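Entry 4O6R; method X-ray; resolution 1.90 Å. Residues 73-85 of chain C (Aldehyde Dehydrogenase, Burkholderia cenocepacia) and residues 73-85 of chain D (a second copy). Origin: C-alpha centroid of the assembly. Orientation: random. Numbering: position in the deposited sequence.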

# COMPACT_ATOMS: atom_id res chain seq x y z
N GLY C 73 3.00 10.00 -18.18
CA GLY C 73 4.14 9.11 -18.00
C GLY C 73 4.96 8.91 -19.27
O GLY C 73 6.17 8.94 -19.25
N ARG C 74 4.28 8.72 -20.39
CA ARG C 74 4.97 8.53 -21.65
C ARG C 74 5.87 9.71 -21.98
O ARG C 74 6.98 9.52 -22.51
N LEU C 75 5.40 10.93 -21.69
CA LEU C 75 6.23 12.13 -21.95
C LEU C 75 7.52 12.08 -21.15
O LEU C 75 8.60 12.36 -21.67
N LEU C 76 7.41 11.69 -19.89
CA LEU C 76 8.58 11.57 -19.04
C LEU C 76 9.53 10.49 -19.50
O LEU C 76 10.76 10.65 -19.44
N LEU C 77 8.96 9.38 -19.97
CA LEU C 77 9.79 8.30 -20.54
C LEU C 77 10.56 8.80 -21.77
O LEU C 77 11.76 8.52 -21.94
N ARG C 78 9.87 9.52 -22.66
CA ARG C 78 10.51 10.06 -23.86
C ARG C 78 11.60 11.04 -23.46
O ARG C 78 12.63 11.12 -24.09
N LEU C 79 11.36 11.80 -22.41
CA LEU C 79 12.36 12.79 -21.98
C LEU C 79 13.60 12.10 -21.48
O LEU C 79 14.71 12.54 -21.77
N ALA C 80 13.43 11.02 -20.73
CA ALA C 80 14.58 10.26 -20.22
C ALA C 80 15.43 9.75 -21.37
O ALA C 80 16.65 9.79 -21.30
N ASP C 81 14.78 9.25 -22.41
CA ASP C 81 15.51 8.77 -23.59
C ASP C 81 16.24 9.91 -24.31
O ASP C 81 17.38 9.74 -24.75
N ALA C 82 15.59 11.06 -24.43
CA ALA C 82 16.18 12.23 -25.06
C ALA C 82 17.42 12.72 -24.29
O ALA C 82 18.43 13.09 -24.90
N ILE C 83 17.32 12.73 -22.96
CA ILE C 83 18.45 13.10 -22.11
C ILE C 83 19.63 12.16 -22.34
O ILE C 83 20.75 12.62 -22.49
N GLU C 84 19.37 10.86 -22.38
CA GLU C 84 20.44 9.89 -22.63
C GLU C 84 21.06 10.06 -24.01
O GLU C 84 22.30 9.99 -24.14
N ALA C 85 20.24 10.36 -25.01
CA ALA C 85 20.76 10.56 -26.38
C ALA C 85 21.66 11.79 -26.46
O ALA C 85 22.55 11.88 -27.32
N GLY D 73 12.72 -3.63 -16.25
CA GLY D 73 11.74 -2.63 -16.69
C GLY D 73 12.11 -2.03 -18.02
O GLY D 73 11.31 -1.95 -18.94
N ARG D 74 13.34 -1.60 -18.14
CA ARG D 74 13.80 -0.99 -19.38
C ARG D 74 13.61 -1.90 -20.60
O ARG D 74 13.23 -1.42 -21.69
N LEU D 75 13.88 -3.20 -20.44
CA LEU D 75 13.71 -4.15 -21.55
C LEU D 75 12.26 -4.18 -22.00
O LEU D 75 11.98 -4.20 -23.21
N LEU D 76 11.34 -4.16 -21.05
CA LEU D 76 9.92 -4.18 -21.37
C LEU D 76 9.50 -2.88 -22.06
O LEU D 76 8.66 -2.92 -22.94
N LEU D 77 10.06 -1.74 -21.62
CA LEU D 77 9.77 -0.46 -22.28
C LEU D 77 10.25 -0.50 -23.72
O LEU D 77 9.55 -0.05 -24.63
N ARG D 78 11.44 -1.06 -23.94
CA ARG D 78 11.99 -1.11 -25.29
C ARG D 78 11.14 -2.02 -26.14
O ARG D 78 10.92 -1.74 -27.30
N LEU D 79 10.65 -3.10 -25.55
CA LEU D 79 9.77 -4.00 -26.28
C LEU D 79 8.46 -3.30 -26.69
O LEU D 79 8.05 -3.42 -27.83
N ALA D 80 7.83 -2.56 -25.76
CA ALA D 80 6.62 -1.79 -26.12
C ALA D 80 6.86 -0.86 -27.32
O ALA D 80 6.04 -0.79 -28.23
N ASP D 81 7.98 -0.14 -27.30
CA ASP D 81 8.34 0.75 -28.42
C ASP D 81 8.51 -0.03 -29.72
O ASP D 81 8.06 0.41 -30.77
N ALA D 82 9.15 -1.18 -29.65
CA ALA D 82 9.41 -2.00 -30.84
C ALA D 82 8.09 -2.53 -31.43
O ALA D 82 7.91 -2.58 -32.66
N ILE D 83 7.16 -2.93 -30.55
CA ILE D 83 5.86 -3.41 -30.99
C ILE D 83 5.16 -2.29 -31.75
O ILE D 83 4.66 -2.50 -32.87
N GLU D 84 5.17 -1.08 -31.18
CA GLU D 84 4.54 0.05 -31.84
C GLU D 84 5.19 0.37 -33.17
O GLU D 84 4.48 0.64 -34.14
N ALA D 85 6.52 0.28 -33.25
CA ALA D 85 7.24 0.55 -34.50
C ALA D 85 6.91 -0.49 -35.58
O ALA D 85 7.15 -0.25 -36.78

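The two helices, equivalent segments from two copies of the aldehyde dehydrogenase, cross at a steep angle: their N-to-C directions differ by 102°, and the axes come no closer than 12.9 Å. Such a separation leaves the backbones apart and hands the contact to side chains, which together bury a modest 284 Å². The arrangement is close to twofold symmetric. Leu C77 and Leu D77 face each other at its centre, their CA atoms 8.9 Å apart, and on each flank an arginine of one chain meets the acidic residues of the other.

Both central leucines direct their CA-to-CB bonds toward the opposing helix and adopt the same rotamer, chi1 m and chi2 t. Their methyl groups meet at van der Waals distance, with Leu C77 CD1 4.0 Å from Leu D77 CD2. This is the sole apolar contact between the stretches; Leu C75, Leu C76, Leu C79 and Ile C83 lie out of reach, as do Leu D75, Leu D76, Leu D79 and Ile D83.

The polar flanks depend on Arg C74 and Arg D74. Their CA-to-CB bonds run sideways, but chi1 t, chi2 p and chi3 t carry the guanidinium groups across to the partner helix, and these two residues have the largest areas covered by the other stretch. Glu C84 and Glu D84, in contrast, already point toward the other helix, and with chi1 m and chi2 t each extends its carboxylate to meet an arginine. Arg C74 NH1 forms a salt bridge with Glu D84 OE1 at 2.8 Å; the accompanying hydrogen bond is weak, its N-H...O angle being only 117°. On the other flank Glu C84 OE1 lies 2.6 Å from Arg D74 NH2, also a salt bridge.

A water completes each pair by linking the second carboxylate oxygen to the other terminal nitrogen. Water 1 accepts from Arg C74 NH2 at 2.6 Å and donates to Glu D84 OE2 at 2.9 Å. Its counterpart, water 2, accepts from Arg D74 NH1 at 2.5 Å and donates to Glu C84 OE2 at 2.6 Å. Both oxygens of each glutamate thus have a partner across the contact, one direct and one through water, and all four are also hydrogen-bonded elsewhere in the structure.

Asp C81 and Asp D81 play a looser part. Each has chi1 m and starts sideways, its carboxylate ending nearer the partner helix. Arg C74 NH1 is 4.1 Å from Asp D81 OD1, and Arg D74 NE is 4.4 Å from Asp C81 OD1; in both cases the oxygen sits well out of the guanidinium plane, so the attraction is of charge alone and no N-H points at it. The OD1 atoms instead find hydrogen bonds elsewhere in the structure. The two aspartates also approach each other, Asp C81 OD2 lying 4.5 Å from Asp D81 OD2, a like-charge proximity that the nearby arginines should help to offset.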

# COMPACT_ATOMS: atom_id res chain seq x y z
CB ARG C 74 3.95 8.31 -22.78
CG ARG C 74 4.59 8.04 -24.14
CD ARG C 74 5.29 6.69 -24.19
NE ARG C 74 5.59 6.28 -25.58
CZ ARG C 74 4.67 5.82 -26.44
NH1 ARG C 74 5.03 5.46 -27.66
NH2 ARG C 74 3.39 5.72 -26.12
CB LEU C 75 5.46 13.43 -21.67
CG LEU C 75 4.40 13.78 -22.74
CD1 LEU C 75 3.42 14.77 -22.18
CD2 LEU C 75 5.06 14.32 -24.00
CB LEU C 76 8.18 11.32 -17.59
CG LEU C 76 7.48 12.54 -16.98
CD1 LEU C 76 6.64 12.10 -15.79
CD2 LEU C 76 8.51 13.58 -16.56
CB LEU C 77 8.91 7.08 -20.89
CG LEU C 77 8.23 6.35 -19.73
CD1 LEU C 77 7.29 5.27 -20.28
CD2 LEU C 77 9.27 5.75 -18.79
CB ARG C 78 9.52 10.80 -24.76
CG ARG C 78 8.47 9.94 -25.44
CD ARG C 78 7.66 10.82 -26.39
NE ARG C 78 6.57 10.07 -26.98
CZ ARG C 78 6.69 9.28 -28.04
NH1 ARG C 78 7.86 9.13 -28.63
NH2 ARG C 78 5.63 8.64 -28.50
CB LEU C 79 11.81 13.67 -20.87
CG LEU C 79 12.79 14.69 -20.28
CD1 LEU C 79 13.17 15.75 -21.29
CD2 LEU C 79 12.14 15.31 -19.06
CB ALA C 80 14.14 9.09 -19.34
CB ASP C 81 14.57 8.10 -24.58
CG ASP C 81 14.13 6.73 -24.13
OD1 ASP C 81 14.75 6.14 -23.22
OD2 ASP C 81 13.16 6.22 -24.72
CB ALA C 82 15.16 13.35 -25.18
CB ILE C 83 18.05 13.09 -20.61
CG1 ILE C 83 17.11 14.29 -20.34
CG2 ILE C 83 19.29 13.07 -19.71
CD1 ILE C 83 16.37 14.23 -19.04
CB GLU C 84 19.98 8.44 -22.41
CG GLU C 84 19.90 8.11 -20.93
CD GLU C 84 19.17 6.81 -20.61
OE1 GLU C 84 18.65 6.15 -21.55
OE2 GLU C 84 19.10 6.47 -19.40
CB ALA C 85 19.62 10.65 -27.38
CB ARG D 74 15.26 -0.56 -19.21
CG ARG D 74 15.84 0.11 -20.44
CD ARG D 74 15.22 1.49 -20.66
NE ARG D 74 16.12 2.39 -21.40
CZ ARG D 74 17.29 2.82 -20.92
NH1 ARG D 74 17.74 2.44 -19.72
NH2 ARG D 74 18.02 3.62 -21.65
CB LEU D 75 14.18 -5.56 -21.18
CG LEU D 75 15.72 -5.71 -21.17
CD1 LEU D 75 16.10 -6.97 -20.44
CD2 LEU D 75 16.29 -5.74 -22.58
CB LEU D 76 9.08 -4.46 -20.12
CG LEU D 76 9.24 -5.86 -19.52
CD1 LEU D 76 8.75 -5.91 -18.07
CD2 LEU D 76 8.47 -6.89 -20.33
CB LEU D 77 10.44 0.71 -21.52
CG LEU D 77 9.93 0.95 -20.08
CD1 LEU D 77 10.81 2.00 -19.39
CD2 LEU D 77 8.48 1.43 -20.11
CB ARG D 78 13.43 -1.65 -25.31
CG ARG D 78 14.48 -0.76 -24.69
CD ARG D 78 15.84 -1.45 -24.82
NE ARG D 78 16.88 -0.70 -24.15
CZ ARG D 78 17.47 0.38 -24.66
NH1 ARG D 78 17.13 0.82 -25.89
NH2 ARG D 78 18.42 1.02 -23.97
CB LEU D 79 9.45 -5.25 -25.45
CG LEU D 79 8.47 -6.25 -26.08
CD1 LEU D 79 9.04 -6.83 -27.36
CD2 LEU D 79 8.15 -7.34 -25.08
CB ALA D 80 6.11 -0.98 -24.93
CB ASP D 81 9.63 1.54 -28.14
CG ASP D 81 9.44 2.63 -27.11
OD1 ASP D 81 8.27 3.01 -26.84
OD2 ASP D 81 10.45 3.11 -26.56
CB ALA D 82 10.36 -3.13 -30.52
CB ILE D 83 5.01 -3.88 -29.77
CG1 ILE D 83 5.59 -5.20 -29.22
CG2 ILE D 83 3.54 -4.03 -30.13
CD1 ILE D 83 5.05 -5.59 -27.87
CB GLU D 84 4.49 1.27 -30.91
CG GLU D 84 3.43 1.08 -29.84
CD GLU D 84 3.43 2.16 -28.76
OE1 GLU D 84 4.36 3.01 -28.73
OE2 GLU D 84 2.52 2.11 -27.91
CB ALA D 85 8.75 0.59 -34.28
O HOH W 1 1.45 4.83 -27.67
O HOH W 2 19.73 3.93 -19.27